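Local structure of hypothetical protein Atu2144 (Agrobacterium tumefaciens, 2ODF) at residues Arg178-Leu192 and Phe243-Ile255. The protein is of unknown function but is probably a hydrolase of the N-formylglutamate amidohydrolase family, related to the zinc exopeptidases. Residues are numbered along the deposited sequence; the frame is centred on the assembly and turned at random.
Sequences RLADAMLAGAEGASL and FLHELMGKALSSI
Helix 178-186 crosses helix 243-255 at 120° between their N-to-C directions, the axes 8.5 Å apart at closest, with Ala182 and Ala251 facing each other where the backbones come nearest. Their small methyls meet at 3.8 Å between Ala182 CB and Ala251 CB. On one flank Leu179 is a knob in the hole made by Met248, Ala251, Leu252 and Ile255; chi1 of -176° swings its side chain away from its own N, and chi2 turns CD1 to 3.8 Å from Leu252 CD2. Ile255 lays CD1 over the backbone at Leu179 and against the Ala182 methyl. Met183 runs past Ala251 with its CG, then bends at chi3 (76°) and brings CE to 3.7 Å from Met248 CB, crossing Leu247 at about a right angle. Leu247 in turn rests CD1 against the backbone at the helix end, 3.5 Å from Gly186 C and equally close to Met183 O. The type II turn Ala187-Ala190 and the residues after it bring two side chains to Phe243: Leu192 CD1 sits over the ring centre in a CH-pi contact, 3.6 Å from the centroid, while Ala190 CB meets the ring edge in plane. Beneath, Leu179 and Met183 also touch Val222, and Met248 reaches Val151, so both helices pack on one face of the mixed sheet. Side chains meet across the joint through carbon and sulfur, so dispersion and buried apolar surface, 631 Å² in all, hold it.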
loop_
_atom_site.group_PDB
_atom_site.type_symbol
_atom_site.label_atom_id
_atom_site.label_comp_id
_atom_site.label_asym_id
_atom_site.label_seq_id
_atom_site.Cartn_x
_atom_site.Cartn_y
_atom_site.Cartn_z
ATOM N N ARG A 178 22.650 18.472 0.898
ATOM C CA ARG A 178 23.284 19.349 1.878
ATOM C C ARG A 178 24.089 18.546 2.913
ATOM O O ARG A 178 25.275 18.791 3.110
ATOM C CB ARG A 178 22.256 20.240 2.599
ATOM C CG ARG A 178 21.568 21.299 1.732
ATOM C CD ARG A 178 20.421 21.979 2.494
ATOM N NE ARG A 178 19.330 21.034 2.775
ATOM C CZ ARG A 178 18.363 21.218 3.661
ATOM N NH1 ARG A 178 18.318 22.310 4.405
ATOM N NH2 ARG A 178 17.441 20.283 3.839
ATOM N N LEU A 179 23.442 17.614 3.593
ATOM C CA LEU A 179 24.162 16.790 4.574
ATOM C C LEU A 179 25.228 15.937 3.913
ATOM O O LEU A 179 26.341 15.826 4.421
ATOM C CB LEU A 179 23.210 15.921 5.391
ATOM C CG LEU A 179 23.835 15.068 6.521
ATOM C CD1 LEU A 179 24.797 15.843 7.414
ATOM C CD2 LEU A 179 22.704 14.411 7.365
ATOM N N ALA A 180 24.903 15.343 2.772
ATOM C CA ALA A 180 25.841 14.495 2.063
ATOM C C ALA A 180 27.117 15.270 1.725
ATOM O O ALA A 180 28.221 14.774 1.927
ATOM C CB ALA A 180 25.201 13.933 0.764
ATOM N N ASP A 181 26.942 16.461 1.155
ATOM C CA ASP A 181 28.059 17.327 0.776
ATOM C C ASP A 181 28.949 17.617 1.974
ATOM O O ASP A 181 30.167 17.560 1.865
ATOM C CB ASP A 181 27.555 18.668 0.213
ATOM C CG ASP A 181 26.933 18.555 -1.179
ATOM O OD1 ASP A 181 27.123 17.524 -1.859
ATOM O OD2 ASP A 181 26.222 19.514 -1.604
ATOM N N ALA A 182 28.336 17.966 3.101
ATOM C CA ALA A 182 29.052 18.245 4.333
ATOM C C ALA A 182 29.848 17.014 4.794
ATOM O O ALA A 182 31.002 17.142 5.213
ATOM C CB ALA A 182 28.081 18.687 5.433
ATOM N N MET A 183 29.237 15.833 4.737
ATOM C CA MET A 183 29.899 14.589 5.153
ATOM C C MET A 183 31.016 14.175 4.183
ATOM O O MET A 183 32.101 13.713 4.604
ATOM C CB MET A 183 28.873 13.446 5.284
ATOM C CG MET A 183 27.974 13.543 6.507
ATOM S SD MET A 183 26.694 12.253 6.740
ATOM C CE MET A 183 27.719 10.867 7.334
ATOM N N LEU A 184 30.786 14.354 2.890
ATOM C CA LEU A 184 31.798 13.985 1.935
ATOM C C LEU A 184 33.026 14.918 2.060
ATOM O O LEU A 184 34.161 14.480 1.925
ATOM C CB LEU A 184 31.218 13.995 0.526
ATOM C CG LEU A 184 30.344 12.766 0.289
ATOM C CD1 LEU A 184 29.324 13.012 -0.839
ATOM C CD2 LEU A 184 31.214 11.518 0.026
ATOM N N ALA A 185 32.780 16.194 2.343
ATOM C CA ALA A 185 33.881 17.159 2.519
ATOM C C ALA A 185 34.633 16.839 3.798
ATOM O O ALA A 185 35.862 16.896 3.854
ATOM C CB ALA A 185 33.339 18.593 2.531
ATOM N N GLY A 186 33.882 16.463 4.818
ATOM C CA GLY A 186 34.455 16.080 6.086
ATOM C C GLY A 186 35.224 14.778 6.036
ATOM O O GLY A 186 36.049 14.517 6.894
ATOM N N ALA A 187 34.954 13.962 5.039
ATOM C CA ALA A 187 35.589 12.669 4.922
ATOM C C ALA A 187 36.846 12.744 4.082
ATOM O O ALA A 187 37.523 11.724 3.915
ATOM C CB ALA A 187 34.576 11.630 4.304
ATOM N N GLU A 188 37.185 13.916 3.535
ATOM C CA GLU A 188 38.468 14.056 2.836
ATOM C C GLU A 188 39.577 13.752 3.846
ATOM O O GLU A 188 39.591 14.306 4.929
ATOM C CB GLU A 188 38.653 15.436 2.203
ATOM C CG GLU A 188 40.043 15.688 1.551
ATOM C CD GLU A 188 41.165 16.007 2.568
ATOM O OE1 GLU A 188 40.931 16.771 3.545
ATOM O OE2 GLU A 188 42.278 15.465 2.400
ATOM N N GLY A 189 40.448 12.819 3.475
ATOM C CA GLY A 189 41.597 12.428 4.284
ATOM C C GLY A 189 41.304 11.273 5.225
ATOM O O GLY A 189 42.175 10.850 5.958
ATOM N N ALA A 190 40.073 10.764 5.237
ATOM C CA ALA A 190 39.730 9.670 6.143
ATOM C C ALA A 190 40.436 8.411 5.647
ATOM O O ALA A 190 40.709 8.288 4.458
ATOM C CB ALA A 190 38.205 9.455 6.143
ATOM N N SER A 191 40.694 7.476 6.542
ATOM C CA SER A 191 41.304 6.185 6.184
ATOM C C SER A 191 40.364 5.278 5.369
ATOM O O SER A 191 40.826 4.411 4.650
ATOM C CB SER A 191 41.726 5.443 7.431
ATOM O OG SER A 191 40.623 5.100 8.244
ATOM N N LEU A 192 39.051 5.478 5.506
ATOM C CA LEU A 192 38.072 4.717 4.744
ATOM C C LEU A 192 37.900 5.320 3.369
ATOM O O LEU A 192 38.052 6.524 3.215
ATOM C CB LEU A 192 36.728 4.710 5.488
ATOM C CG LEU A 192 36.760 3.954 6.813
ATOM C CD1 LEU A 192 35.543 4.196 7.692
ATOM C CD2 LEU A 192 36.936 2.466 6.534
ATOM N N PHE A 243 33.318 6.207 14.030
ATOM C CA PHE A 243 33.746 6.940 12.848
ATOM C C PHE A 243 32.621 7.825 12.311
ATOM O O PHE A 243 32.827 8.983 11.969
ATOM C CB PHE A 243 34.202 5.989 11.742
ATOM C CG PHE A 243 34.568 6.692 10.481
ATOM C CD1 PHE A 243 35.823 7.263 10.335
ATOM C CD2 PHE A 243 33.654 6.821 9.456
ATOM C CE1 PHE A 243 36.163 7.951 9.187
ATOM C CE2 PHE A 243 33.982 7.501 8.287
ATOM C CZ PHE A 243 35.241 8.070 8.152
ATOM N N LEU A 244 31.432 7.234 12.199
ATOM C CA LEU A 244 30.290 7.905 11.591
ATOM C C LEU A 244 29.711 8.965 12.521
ATOM O O LEU A 244 29.233 9.985 12.053
ATOM C CB LEU A 244 29.209 6.886 11.224
ATOM C CG LEU A 244 29.486 5.948 10.053
ATOM C CD1 LEU A 244 28.407 4.840 10.019
ATOM C CD2 LEU A 244 29.528 6.699 8.700
ATOM N N HIS A 245 29.762 8.723 13.830
ATOM C CA HIS A 245 29.350 9.719 14.804
ATOM C C HIS A 245 30.247 10.963 14.700
ATOM O O HIS A 245 29.754 12.086 14.694
ATOM C CB HIS A 245 29.380 9.145 16.223
ATOM C CG HIS A 245 29.042 10.152 17.275
ATOM N ND1 HIS A 245 27.776 10.667 17.430
ATOM C CD2 HIS A 245 29.816 10.783 18.183
ATOM C CE1 HIS A 245 27.780 11.566 18.394
ATOM N NE2 HIS A 245 29.006 11.649 18.871
ATOM N N GLU A 246 31.552 10.749 14.574
ATOM C CA GLU A 246 32.504 11.854 14.385
ATOM C C GLU A 246 32.215 12.640 13.114
ATOM O O GLU A 246 32.043 13.842 13.180
ATOM C CB GLU A 246 33.939 11.320 14.360
ATOM C CG GLU A 246 34.402 10.749 15.684
ATOM C CD GLU A 246 35.071 11.776 16.614
ATOM O OE1 GLU A 246 34.832 13.004 16.457
ATOM O OE2 GLU A 246 35.844 11.328 17.505
ATOM N N LEU A 247 32.135 11.935 11.983
ATOM C CA LEU A 247 31.877 12.503 10.658
ATOM C C LEU A 247 30.556 13.266 10.537
ATOM O O LEU A 247 30.528 14.428 10.103
ATOM C CB LEU A 247 31.909 11.398 9.596
ATOM C CG LEU A 247 31.839 11.806 8.116
ATOM C CD1 LEU A 247 33.062 12.636 7.738
ATOM C CD2 LEU A 247 31.719 10.580 7.188
ATOM N N MET A 248 29.457 12.617 10.920
ATOM C CA MET A 248 28.162 13.245 10.783
ATOM C C MET A 248 27.946 14.339 11.831
ATOM O O MET A 248 27.375 15.370 11.515
ATOM C CB MET A 248 27.014 12.212 10.759
ATOM C CG MET A 248 25.607 12.828 10.405
ATOM S SD MET A 248 24.355 11.536 10.008
ATOM C CE MET A 248 24.481 10.513 11.423
ATOM N N GLY A 249 28.438 14.158 13.055
ATOM C CA GLY A 249 28.357 15.224 14.056
ATOM C C GLY A 249 29.061 16.508 13.620
ATOM O O GLY A 249 28.502 17.597 13.723
ATOM N N LYS A 250 30.289 16.374 13.121
ATOM C CA LYS A 250 31.028 17.523 12.613
ATOM C C LYS A 250 30.320 18.141 11.427
ATOM O O LYS A 250 30.249 19.375 11.320
ATOM C CB LYS A 250 32.458 17.135 12.232
ATOM C CG LYS A 250 33.337 16.871 13.453
ATOM C CD LYS A 250 34.822 16.889 13.091
ATOM C CE LYS A 250 35.386 18.306 13.023
ATOM N NZ LYS A 250 36.396 18.418 11.932
ATOM N N ALA A 251 29.768 17.285 10.555
ATOM C CA ALA A 251 29.064 17.734 9.360
ATOM C C ALA A 251 27.887 18.610 9.740
ATOM O O ALA A 251 27.680 19.677 9.159
ATOM C CB ALA A 251 28.572 16.532 8.523
ATOM N N LEU A 252 27.109 18.148 10.720
ATOM C CA LEU A 252 25.910 18.866 11.136
ATOM C C LEU A 252 26.281 20.204 11.757
ATOM O O LEU A 252 25.592 21.212 11.549
ATOM C CB LEU A 252 25.081 18.031 12.108
ATOM C CG LEU A 252 24.331 16.850 11.454
ATOM C CD1 LEU A 252 23.849 15.891 12.505
ATOM C CD2 LEU A 252 23.187 17.305 10.572
ATOM N N SER A 253 27.387 20.214 12.497
ATOM C CA SER A 253 27.883 21.463 13.078
ATOM C C SER A 253 28.330 22.465 12.027
ATOM O O SER A 253 28.102 23.655 12.187
ATOM C CB SER A 253 29.013 21.199 14.080
ATOM O OG SER A 253 28.516 20.503 15.200
ATOM N N SER A 254 28.983 22.004 10.970
ATOM C CA SER A 254 29.369 22.903 9.900
ATOM C C SER A 254 28.172 23.521 9.219
ATOM O O SER A 254 28.248 24.672 8.813
ATOM C CB SER A 254 30.188 22.193 8.842
ATOM O OG SER A 254 31.319 21.632 9.456
ATOM N N ILE A 255 27.084 22.759 9.067
ATOM C CA ILE A 255 25.913 23.221 8.318
ATOM C C ILE A 255 25.148 24.271 9.091
ATOM O O ILE A 255 24.541 25.155 8.502
ATOM C CB ILE A 255 24.928 22.078 7.998
ATOM C CG1 ILE A 255 25.506 21.162 6.931
ATOM C CG2 ILE A 255 23.576 22.630 7.498
ATOM C CD1 ILE A 255 24.687 19.886 6.743
#